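Local coordinates for N(2),N(2)-dimethylguanosine tRNA methyltransferase (Pyrococcus horikoshii, PDB 2DUL), which probably dimethylates the N2 amine of guanine 26 in a number of tRNAs, using S-adenosyl-L-methionine as the methyl donor, at residues A[50-61]-A[131-139]. Sequence-based numbering, arbitrary orientation.
Sequences IVLDALSATGIR and YFHFIDLDP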
loop_
_atom_site.group_PDB
_atom_site.type_symbol
_atom_site.label_atom_id
_atom_site.label_comp_id
_atom_site.label_asym_id
_atom_site.label_seq_id
_atom_site.Cartn_x
_atom_site.Cartn_y
_atom_site.Cartn_z
ATOM N N ILE A 50 16.213 -10.609 3.769
ATOM C CA ILE A 50 15.768 -10.623 5.161
ATOM C C ILE A 50 14.464 -9.834 5.270
ATOM O O ILE A 50 14.439 -8.627 5.032
ATOM C CB ILE A 50 16.832 -9.988 6.070
ATOM C CG1 ILE A 50 18.200 -10.604 5.770
ATOM C CG2 ILE A 50 16.476 -10.207 7.531
ATOM C CD1 ILE A 50 19.347 -9.947 6.521
ATOM N N VAL A 51 13.385 -10.509 5.647
ATOM C CA VAL A 51 12.091 -9.845 5.723
ATOM C C VAL A 51 11.387 -9.995 7.064
ATOM O O VAL A 51 11.642 -10.935 7.814
ATOM C CB VAL A 51 11.171 -10.368 4.612
ATOM C CG1 VAL A 51 11.871 -10.224 3.258
ATOM C CG2 VAL A 51 10.816 -11.831 4.867
ATOM N N LEU A 52 10.494 -9.054 7.352
ATOM C CA LEU A 52 9.745 -9.056 8.597
ATOM C C LEU A 52 8.232 -8.935 8.410
ATOM O O LEU A 52 7.747 -8.058 7.687
ATOM C CB LEU A 52 10.216 -7.898 9.493
ATOM C CG LEU A 52 9.338 -7.601 10.716
ATOM C CD1 LEU A 52 9.426 -8.762 11.703
ATOM C CD2 LEU A 52 9.786 -6.300 11.382
ATOM N N ASP A 53 7.502 -9.834 9.065
ATOM C CA ASP A 53 6.039 -9.825 9.083
ATOM C C ASP A 53 5.831 -9.276 10.504
ATOM O O ASP A 53 5.793 -10.033 11.473
ATOM C CB ASP A 53 5.501 -11.256 8.944
ATOM C CG ASP A 53 3.990 -11.341 9.114
ATOM O OD1 ASP A 53 3.330 -10.285 9.196
ATOM O OD2 ASP A 53 3.462 -12.474 9.160
ATOM N N ALA A 54 5.742 -7.950 10.607
ATOM C CA ALA A 54 5.638 -7.234 11.887
ATOM C C ALA A 54 4.504 -7.553 12.855
ATOM O O ALA A 54 4.721 -7.587 14.068
ATOM C CB ALA A 54 5.674 -5.717 11.628
ATOM N N LEU A 55 3.303 -7.760 12.327
ATOM C CA LEU A 55 2.124 -8.075 13.135
ATOM C C LEU A 55 1.517 -9.294 12.447
ATOM O O LEU A 55 0.595 -9.177 11.645
ATOM C CB LEU A 55 1.166 -6.881 13.107
ATOM C CG LEU A 55 1.814 -5.611 13.684
ATOM C CD1 LEU A 55 1.482 -4.405 12.820
ATOM C CD2 LEU A 55 1.349 -5.409 15.116
ATOM N N SER A 56 2.061 -10.463 12.782
ATOM C CA SER A 56 1.692 -11.734 12.163
ATOM C C SER A 56 0.384 -12.448 12.480
ATOM O O SER A 56 -0.129 -13.169 11.626
ATOM C CB SER A 56 2.828 -12.737 12.379
ATOM O OG SER A 56 4.072 -12.174 12.012
ATOM N N ALA A 57 -0.135 -12.293 13.693
ATOM C CA ALA A 57 -1.378 -12.977 14.073
ATOM C C ALA A 57 -1.202 -14.495 13.935
ATOM O O ALA A 57 -0.541 -15.125 14.767
ATOM C CB ALA A 57 -2.535 -12.494 13.200
ATOM N N THR A 58 -1.778 -15.086 12.890
ATOM C CA THR A 58 -1.660 -16.533 12.685
ATOM C C THR A 58 -0.306 -16.902 12.082
ATOM O O THR A 58 0.112 -18.060 12.141
ATOM C CB THR A 58 -2.745 -17.073 11.733
ATOM O OG1 THR A 58 -2.532 -16.542 10.419
ATOM C CG2 THR A 58 -4.136 -16.677 12.220
ATOM N N GLY A 59 0.364 -15.910 11.496
ATOM C CA GLY A 59 1.659 -16.134 10.873
ATOM C C GLY A 59 1.564 -16.387 9.377
ATOM O O GLY A 59 2.574 -16.608 8.709
ATOM N N ILE A 60 0.349 -16.333 8.839
ATOM C CA ILE A 60 0.129 -16.589 7.418
ATOM C C ILE A 60 1.005 -15.786 6.458
ATOM O O ILE A 60 1.522 -16.338 5.485
ATOM C CB ILE A 60 -1.364 -16.372 7.029
ATOM C CG1 ILE A 60 -1.566 -16.670 5.540
ATOM C CG2 ILE A 60 -1.792 -14.944 7.336
ATOM C CD1 ILE A 60 -1.255 -18.105 5.148
ATOM N N ARG A 61 1.181 -14.496 6.722
ATOM C CA ARG A 61 1.986 -13.664 5.827
ATOM C C ARG A 61 3.433 -14.141 5.759
ATOM O O ARG A 61 3.948 -14.404 4.675
ATOM C CB ARG A 61 1.934 -12.195 6.266
ATOM C CG ARG A 61 2.507 -11.212 5.255
ATOM C CD ARG A 61 2.345 -9.772 5.734
ATOM N NE ARG A 61 0.941 -9.409 5.917
ATOM C CZ ARG A 61 0.174 -8.855 4.982
ATOM N NH1 ARG A 61 -1.090 -8.575 5.257
ATOM N NH2 ARG A 61 0.668 -8.559 3.784
ATOM N N TYR A 131 18.262 -3.482 9.656
ATOM C CA TYR A 131 18.451 -4.914 9.476
ATOM C C TYR A 131 17.658 -5.592 8.364
ATOM O O TYR A 131 18.179 -6.471 7.681
ATOM C CB TYR A 131 18.144 -5.600 10.810
ATOM C CG TYR A 131 18.422 -7.084 10.847
ATOM C CD1 TYR A 131 17.385 -8.016 10.735
ATOM C CD2 TYR A 131 19.723 -7.560 11.008
ATOM C CE1 TYR A 131 17.643 -9.389 10.786
ATOM C CE2 TYR A 131 19.991 -8.924 11.061
ATOM C CZ TYR A 131 18.947 -9.834 10.950
ATOM O OH TYR A 131 19.210 -11.181 11.003
ATOM N N PHE A 132 16.402 -5.194 8.182
ATOM C CA PHE A 132 15.561 -5.828 7.171
ATOM C C PHE A 132 15.571 -5.219 5.778
ATOM O O PHE A 132 15.573 -4.000 5.619
ATOM C CB PHE A 132 14.105 -5.886 7.658
ATOM C CG PHE A 132 13.927 -6.631 8.948
ATOM C CD1 PHE A 132 13.859 -5.947 10.158
ATOM C CD2 PHE A 132 13.860 -8.020 8.954
ATOM C CE1 PHE A 132 13.731 -6.639 11.362
ATOM C CE2 PHE A 132 13.732 -8.725 10.150
ATOM C CZ PHE A 132 13.668 -8.033 11.358
ATOM N N HIS A 133 15.560 -6.088 4.768
ATOM C CA HIS A 133 15.515 -5.658 3.376
ATOM C C HIS A 133 14.065 -5.302 3.052
ATOM O O HIS A 133 13.789 -4.532 2.137
ATOM C CB HIS A 133 15.992 -6.785 2.453
ATOM C CG HIS A 133 17.443 -7.115 2.606
ATOM N ND1 HIS A 133 18.446 -6.230 2.270
ATOM C CD2 HIS A 133 18.062 -8.223 3.080
ATOM C CE1 HIS A 133 19.620 -6.777 2.531
ATOM N NE2 HIS A 133 19.415 -7.987 3.023
ATOM N N PHE A 134 13.138 -5.883 3.807
ATOM C CA PHE A 134 11.721 -5.609 3.604
ATOM C C PHE A 134 10.953 -5.795 4.900
ATOM O O PHE A 134 11.157 -6.768 5.622
ATOM C CB PHE A 134 11.120 -6.528 2.530
ATOM C CG PHE A 134 9.610 -6.430 2.413
ATOM C CD1 PHE A 134 8.996 -5.241 2.020
ATOM C CD2 PHE A 134 8.803 -7.523 2.719
ATOM C CE1 PHE A 134 7.596 -5.143 1.935
ATOM C CE2 PHE A 134 7.403 -7.435 2.637
ATOM C CZ PHE A 134 6.800 -6.243 2.245
ATOM N N ILE A 135 10.081 -4.839 5.195
ATOM C CA ILE A 135 9.242 -4.907 6.383
ATOM C C ILE A 135 7.814 -4.689 5.906
ATOM O O ILE A 135 7.549 -3.763 5.142
ATOM C CB ILE A 135 9.593 -3.804 7.422
ATOM C CG1 ILE A 135 10.973 -4.064 8.030
ATOM C CG2 ILE A 135 8.531 -3.775 8.528
ATOM C CD1 ILE A 135 11.402 -3.015 9.061
ATOM N N ASP A 136 6.904 -5.553 6.336
ATOM C CA ASP A 136 5.502 -5.418 5.964
ATOM C C ASP A 136 4.712 -5.084 7.230
ATOM O O ASP A 136 4.640 -5.884 8.159
ATOM C CB ASP A 136 4.983 -6.712 5.326
ATOM C CG ASP A 136 3.682 -6.505 4.556
ATOM O OD1 ASP A 136 3.314 -7.393 3.756
ATOM O OD2 ASP A 136 3.032 -5.454 4.746
ATOM N N LEU A 137 4.155 -3.880 7.262
ATOM C CA LEU A 137 3.367 -3.397 8.389
ATOM C C LEU A 137 1.897 -3.515 8.042
ATOM O O LEU A 137 1.388 -2.743 7.224
ATOM C CB LEU A 137 3.678 -1.926 8.676
ATOM C CG LEU A 137 5.051 -1.535 9.210
ATOM C CD1 LEU A 137 5.053 -0.031 9.513
ATOM C CD2 LEU A 137 5.352 -2.337 10.479
ATOM N N ASP A 138 1.218 -4.466 8.672
ATOM C CA ASP A 138 -0.201 -4.699 8.421
ATOM C C ASP A 138 -0.941 -4.825 9.748
ATOM O O ASP A 138 -1.288 -5.926 10.168
ATOM C CB ASP A 138 -0.368 -5.987 7.611
ATOM C CG ASP A 138 -1.783 -6.179 7.104
ATOM O OD1 ASP A 138 -2.240 -5.344 6.295
ATOM O OD2 ASP A 138 -2.438 -7.164 7.516
ATOM N N PRO A 139 -1.193 -3.694 10.425
ATOM C CA PRO A 139 -1.889 -3.672 11.715
ATOM C C PRO A 139 -3.409 -3.564 11.614
ATOM O O PRO A 139 -3.966 -3.462 10.522
ATOM C CB PRO A 139 -1.295 -2.447 12.384
ATOM C CG PRO A 139 -1.228 -1.491 11.233
ATOM C CD PRO A 139 -0.656 -2.356 10.109
HETATM O O HOH W 1 2.471 -6.837 9.614
HETATM O O HOH W 2 -1.510 -9.141 9.533
#
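Arg61 reaches from the first turn of helix 60-68 to join two aspartates, Asp136 near the end of strand 132-137 and Asp138 just past it. Its CB and CG lead off extended, CG coming no nearer than 4.2 Å to Asp136 OD1; CD then lies against that same oxygen. The bend at chi3 (-61°) carries NE and CZ past Asp136 OD1, with Asp138 CB over one guanidinium face. At the tip the two nitrogens part: NH2 makes a salt bridge of 2.9 Å to Asp136 OD1, a weak, bent hydrogen bond, the guanidinium and the Asp136 carboxylate turned 72° apart, and NH1 pairs with Asp138 OD2 at 3.0 Å. A leucine here would probably leave both carboxylates without this mate, although Asp136 keeps Arg228. Next to this network strands 50-53 and 132-137 pair in parallel, with hydrogen bonds Leu52 N to Phe134 O and Asp136 N to Leu52 O, while Leu52 CB presses on the Phe132 ring face. A water ties Leu55 N to Asp136 O and Asp138 N. Arg61 is predicted to bind S-adenosyl-L-methionine, consistent with the cofactor end of a class I methyltransferase sheet: strand 50-53 lies between strands 73-78 and 132-137, helix 33-46 on the Phe134 and Asp136 face, helix 144-153 on that of Ile135.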